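Local coordinates for uncharacterized protein (Methanothermobacter thermautotrophicus, PDB 1IHN), which is of unknown function but belongs to the DUF498/DUF598 family and has a tertiary fold described as novel, at residues A[3-14]-A[88-99]. Residues are numbered along the deposited sequence; the frame is centred on the assembly and turned at random.
Sequences MFSDCRFGSVTY and TCEAIKRYNEER
The ring of Phe4 meets Ile92 and Tyr95 of helix 88-99, which runs nearly antiparallel to strand 4-8. Ile92 puts CG2 over one face, 3.8 Å from the ring centroid, in a CH-pi contact. Tyr14 CD1 lies over the centre of the opposite face. The Phe4 edge meets the face of Tyr95 in an offset edge-to-face pair, planes at 86°. The Tyr14 and Tyr95 hydroxyls are hydrogen-bonded, OH to OH 2.8 Å, closing the aromatic cluster.

Beside it, the Asn96 amide grips the backbone of Phe4 twice. Phe4 N donates to Asn96 OD1 at 2.8 Å, nearly straight and on a lone pair. Asn96 ND2 returns a bond to Phe4 O, from a position tilted off the carbonyl plane. A leucine in place of Asn96 would probably leave both backbone groups of this edge strand without their mates on the helix.

At the other end a disulfide links Cys7 SG to Cys89 SG, with chi3 at -90°. Cys7 SG stands anti to its backbone N (chi1 -177°), which carries the sulfur to the helix. Ile92 CD1 presses tightly on Cys7 CB at 3.3 Å.

Selenomethionine Met3 continues the close contact, its bent chain bringing CE to Arg99 CG at 3.4 Å. Asp6 and exposed Arg8 instead point away, on the solvent side, barely touching the helix. Their salt bridge holds a weak hydrogen bond.

The helix packs on the three-stranded antiparallel sheet here and on strands 64-68 and 105-109 of the mixed sheet with another face. Phe4 and Tyr14 also reach the mixed sheet, at Val25.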
# COMPACT_ATOMS: atom_id res chain seq x y z
N MSE A 3 4.62 -10.49 -7.41
CA MSE A 3 5.60 -9.41 -7.33
C MSE A 3 5.20 -8.13 -8.04
O MSE A 3 4.40 -8.14 -8.97
CB MSE A 3 6.92 -9.84 -7.98
CG MSE A 3 7.52 -11.14 -7.47
SE MSE A 3 8.24 -10.94 -5.72
CE MSE A 3 7.43 -12.48 -4.90
N PHE A 4 5.78 -7.02 -7.58
CA PHE A 4 5.60 -5.73 -8.23
C PHE A 4 6.74 -5.78 -9.24
O PHE A 4 7.83 -6.28 -8.93
CB PHE A 4 5.85 -4.57 -7.26
CG PHE A 4 4.69 -4.28 -6.34
CD1 PHE A 4 4.64 -4.82 -5.06
CD2 PHE A 4 3.66 -3.44 -6.77
CE1 PHE A 4 3.57 -4.53 -4.21
CE2 PHE A 4 2.58 -3.15 -5.92
CZ PHE A 4 2.54 -3.70 -4.64
N SER A 5 6.51 -5.29 -10.45
CA SER A 5 7.55 -5.32 -11.47
C SER A 5 7.77 -3.96 -12.11
O SER A 5 8.46 -3.84 -13.12
CB SER A 5 7.20 -6.35 -12.55
OG SER A 5 5.92 -6.09 -13.11
N ASP A 6 7.18 -2.92 -11.53
CA ASP A 6 7.34 -1.58 -12.06
C ASP A 6 6.74 -0.51 -11.16
O ASP A 6 5.65 -0.67 -10.61
CB ASP A 6 6.72 -1.48 -13.45
CG ASP A 6 6.96 -0.12 -14.09
OD1 ASP A 6 5.99 0.66 -14.21
OD2 ASP A 6 8.12 0.16 -14.46
N CYS A 7 7.49 0.58 -11.01
CA CYS A 7 7.07 1.70 -10.20
C CYS A 7 7.47 2.97 -10.92
O CYS A 7 8.58 3.06 -11.46
CB CYS A 7 7.73 1.66 -8.82
SG CYS A 7 7.22 2.99 -7.68
N ARG A 8 6.57 3.94 -10.94
CA ARG A 8 6.80 5.23 -11.58
C ARG A 8 5.65 6.12 -11.14
O ARG A 8 4.63 5.62 -10.66
CB ARG A 8 6.80 5.08 -13.10
CG ARG A 8 5.53 4.47 -13.66
CD ARG A 8 5.67 4.21 -15.15
NE ARG A 8 6.81 3.34 -15.44
CZ ARG A 8 7.10 2.88 -16.65
NH1 ARG A 8 6.34 3.19 -17.69
NH2 ARG A 8 8.16 2.10 -16.83
N PHE A 9 5.79 7.44 -11.29
CA PHE A 9 4.72 8.32 -10.87
C PHE A 9 3.42 7.90 -11.53
O PHE A 9 3.38 7.61 -12.72
CB PHE A 9 5.00 9.78 -11.24
CG PHE A 9 3.99 10.74 -10.68
CD1 PHE A 9 4.09 11.20 -9.37
CD2 PHE A 9 2.90 11.15 -11.45
CE1 PHE A 9 3.13 12.06 -8.83
CE2 PHE A 9 1.94 12.00 -10.92
CZ PHE A 9 2.05 12.46 -9.61
N GLY A 10 2.35 7.87 -10.74
CA GLY A 10 1.04 7.51 -11.26
C GLY A 10 0.84 6.07 -11.68
O GLY A 10 -0.24 5.73 -12.18
N SER A 11 1.82 5.20 -11.47
CA SER A 11 1.65 3.81 -11.88
C SER A 11 2.59 2.77 -11.27
O SER A 11 3.79 3.00 -11.11
CB SER A 11 1.73 3.71 -13.40
OG SER A 11 1.49 2.39 -13.84
N VAL A 12 2.02 1.61 -10.94
CA VAL A 12 2.77 0.49 -10.40
C VAL A 12 2.25 -0.76 -11.10
O VAL A 12 1.10 -0.79 -11.54
CB VAL A 12 2.59 0.32 -8.86
CG1 VAL A 12 3.30 1.44 -8.13
CG2 VAL A 12 1.11 0.29 -8.50
N THR A 13 3.09 -1.78 -11.21
CA THR A 13 2.70 -3.02 -11.85
C THR A 13 2.83 -4.16 -10.85
O THR A 13 3.90 -4.38 -10.28
CB THR A 13 3.56 -3.32 -13.09
OG1 THR A 13 3.37 -2.29 -14.06
CG2 THR A 13 3.19 -4.67 -13.69
N TYR A 14 1.74 -4.88 -10.63
CA TYR A 14 1.73 -5.99 -9.69
C TYR A 14 1.15 -7.22 -10.38
O TYR A 14 0.04 -7.17 -10.92
CB TYR A 14 0.88 -5.63 -8.47
CG TYR A 14 0.81 -6.73 -7.44
CD1 TYR A 14 1.92 -7.04 -6.65
CD2 TYR A 14 -0.36 -7.46 -7.26
CE1 TYR A 14 1.86 -8.06 -5.70
CE2 TYR A 14 -0.43 -8.48 -6.31
CZ TYR A 14 0.69 -8.78 -5.54
OH TYR A 14 0.62 -9.78 -4.59
N THR A 88 6.77 5.02 -2.19
CA THR A 88 6.26 3.92 -3.00
C THR A 88 7.28 3.05 -3.74
O THR A 88 7.27 1.83 -3.60
CB THR A 88 5.19 4.42 -3.99
OG1 THR A 88 4.13 5.04 -3.25
CG2 THR A 88 4.61 3.27 -4.78
N CYS A 89 8.16 3.66 -4.52
CA CYS A 89 9.12 2.85 -5.25
C CYS A 89 10.09 2.09 -4.34
O CYS A 89 10.70 1.11 -4.75
CB CYS A 89 9.87 3.71 -6.28
SG CYS A 89 8.80 4.29 -7.65
N GLU A 90 10.20 2.54 -3.09
CA GLU A 90 11.05 1.84 -2.11
C GLU A 90 10.17 0.81 -1.41
O GLU A 90 10.64 -0.23 -0.95
CB GLU A 90 11.61 2.82 -1.07
CG GLU A 90 12.87 3.55 -1.52
CD GLU A 90 13.30 4.62 -0.53
OE1 GLU A 90 13.44 4.32 0.68
OE2 GLU A 90 13.52 5.77 -0.98
N ALA A 91 8.88 1.11 -1.33
CA ALA A 91 7.93 0.22 -0.68
C ALA A 91 7.73 -1.08 -1.44
O ALA A 91 7.64 -2.15 -0.83
CB ALA A 91 6.59 0.93 -0.50
N ILE A 92 7.67 -1.00 -2.77
CA ILE A 92 7.46 -2.20 -3.58
C ILE A 92 8.66 -3.13 -3.54
O ILE A 92 8.50 -4.35 -3.66
CB ILE A 92 7.17 -1.86 -5.06
CG1 ILE A 92 8.36 -1.14 -5.69
CG2 ILE A 92 5.91 -1.02 -5.17
CD1 ILE A 92 8.31 -1.14 -7.20
N LYS A 93 9.85 -2.57 -3.39
CA LYS A 93 11.05 -3.38 -3.32
C LYS A 93 11.00 -4.18 -2.03
O LYS A 93 11.29 -5.38 -2.02
CB LYS A 93 12.31 -2.50 -3.31
CG LYS A 93 12.62 -1.81 -4.62
CD LYS A 93 13.96 -1.08 -4.54
CE LYS A 93 14.26 -0.30 -5.81
NZ LYS A 93 15.56 0.44 -5.72
N ARG A 94 10.63 -3.50 -0.94
CA ARG A 94 10.54 -4.12 0.37
C ARG A 94 9.46 -5.20 0.38
O ARG A 94 9.62 -6.24 1.02
CB ARG A 94 10.21 -3.05 1.42
CG ARG A 94 10.12 -3.57 2.85
CD ARG A 94 11.48 -4.05 3.35
NE ARG A 94 12.43 -2.95 3.50
CZ ARG A 94 12.47 -2.13 4.55
NH1 ARG A 94 11.62 -2.29 5.56
NH2 ARG A 94 13.35 -1.14 4.59
N TYR A 95 8.37 -4.94 -0.34
CA TYR A 95 7.27 -5.89 -0.43
C TYR A 95 7.76 -7.14 -1.15
O TYR A 95 7.53 -8.27 -0.69
CB TYR A 95 6.09 -5.30 -1.22
CG TYR A 95 5.02 -6.33 -1.53
CD1 TYR A 95 3.95 -6.54 -0.66
CD2 TYR A 95 5.11 -7.12 -2.67
CE1 TYR A 95 2.99 -7.53 -0.92
CE2 TYR A 95 4.16 -8.11 -2.94
CZ TYR A 95 3.11 -8.31 -2.07
OH TYR A 95 2.20 -9.30 -2.34
N ASN A 96 8.43 -6.94 -2.28
CA ASN A 96 8.94 -8.07 -3.05
C ASN A 96 9.89 -8.88 -2.19
O ASN A 96 9.91 -10.11 -2.26
CB ASN A 96 9.65 -7.59 -4.33
CG ASN A 96 8.68 -7.12 -5.41
OD1 ASN A 96 7.50 -7.51 -5.42
ND2 ASN A 96 9.17 -6.31 -6.34
N GLU A 97 10.66 -8.18 -1.36
CA GLU A 97 11.60 -8.83 -0.45
C GLU A 97 10.91 -9.83 0.46
O GLU A 97 11.23 -11.01 0.46
CB GLU A 97 12.30 -7.80 0.43
CG GLU A 97 13.64 -7.32 -0.07
CD GLU A 97 14.25 -6.30 0.86
OE1 GLU A 97 14.33 -6.59 2.08
OE2 GLU A 97 14.64 -5.21 0.39
N GLU A 98 9.97 -9.33 1.25
CA GLU A 98 9.23 -10.15 2.19
C GLU A 98 8.37 -11.22 1.51
O GLU A 98 8.33 -12.36 1.96
CB GLU A 98 8.38 -9.25 3.08
CG GLU A 98 9.20 -8.46 4.08
CD GLU A 98 8.49 -7.23 4.60
OE1 GLU A 98 7.27 -7.30 4.83
OE2 GLU A 98 9.16 -6.19 4.79
N ARG A 99 7.70 -10.85 0.43
CA ARG A 99 6.87 -11.80 -0.30
C ARG A 99 7.79 -12.90 -0.83
O ARG A 99 7.46 -14.08 -0.78
CB ARG A 99 6.14 -11.09 -1.45
CG ARG A 99 5.25 -11.98 -2.31
CD ARG A 99 4.13 -12.65 -1.53
NE ARG A 99 4.65 -13.66 -0.62
CZ ARG A 99 3.90 -14.54 0.03
NH1 ARG A 99 2.58 -14.54 -0.13
NH2 ARG A 99 4.47 -15.44 0.83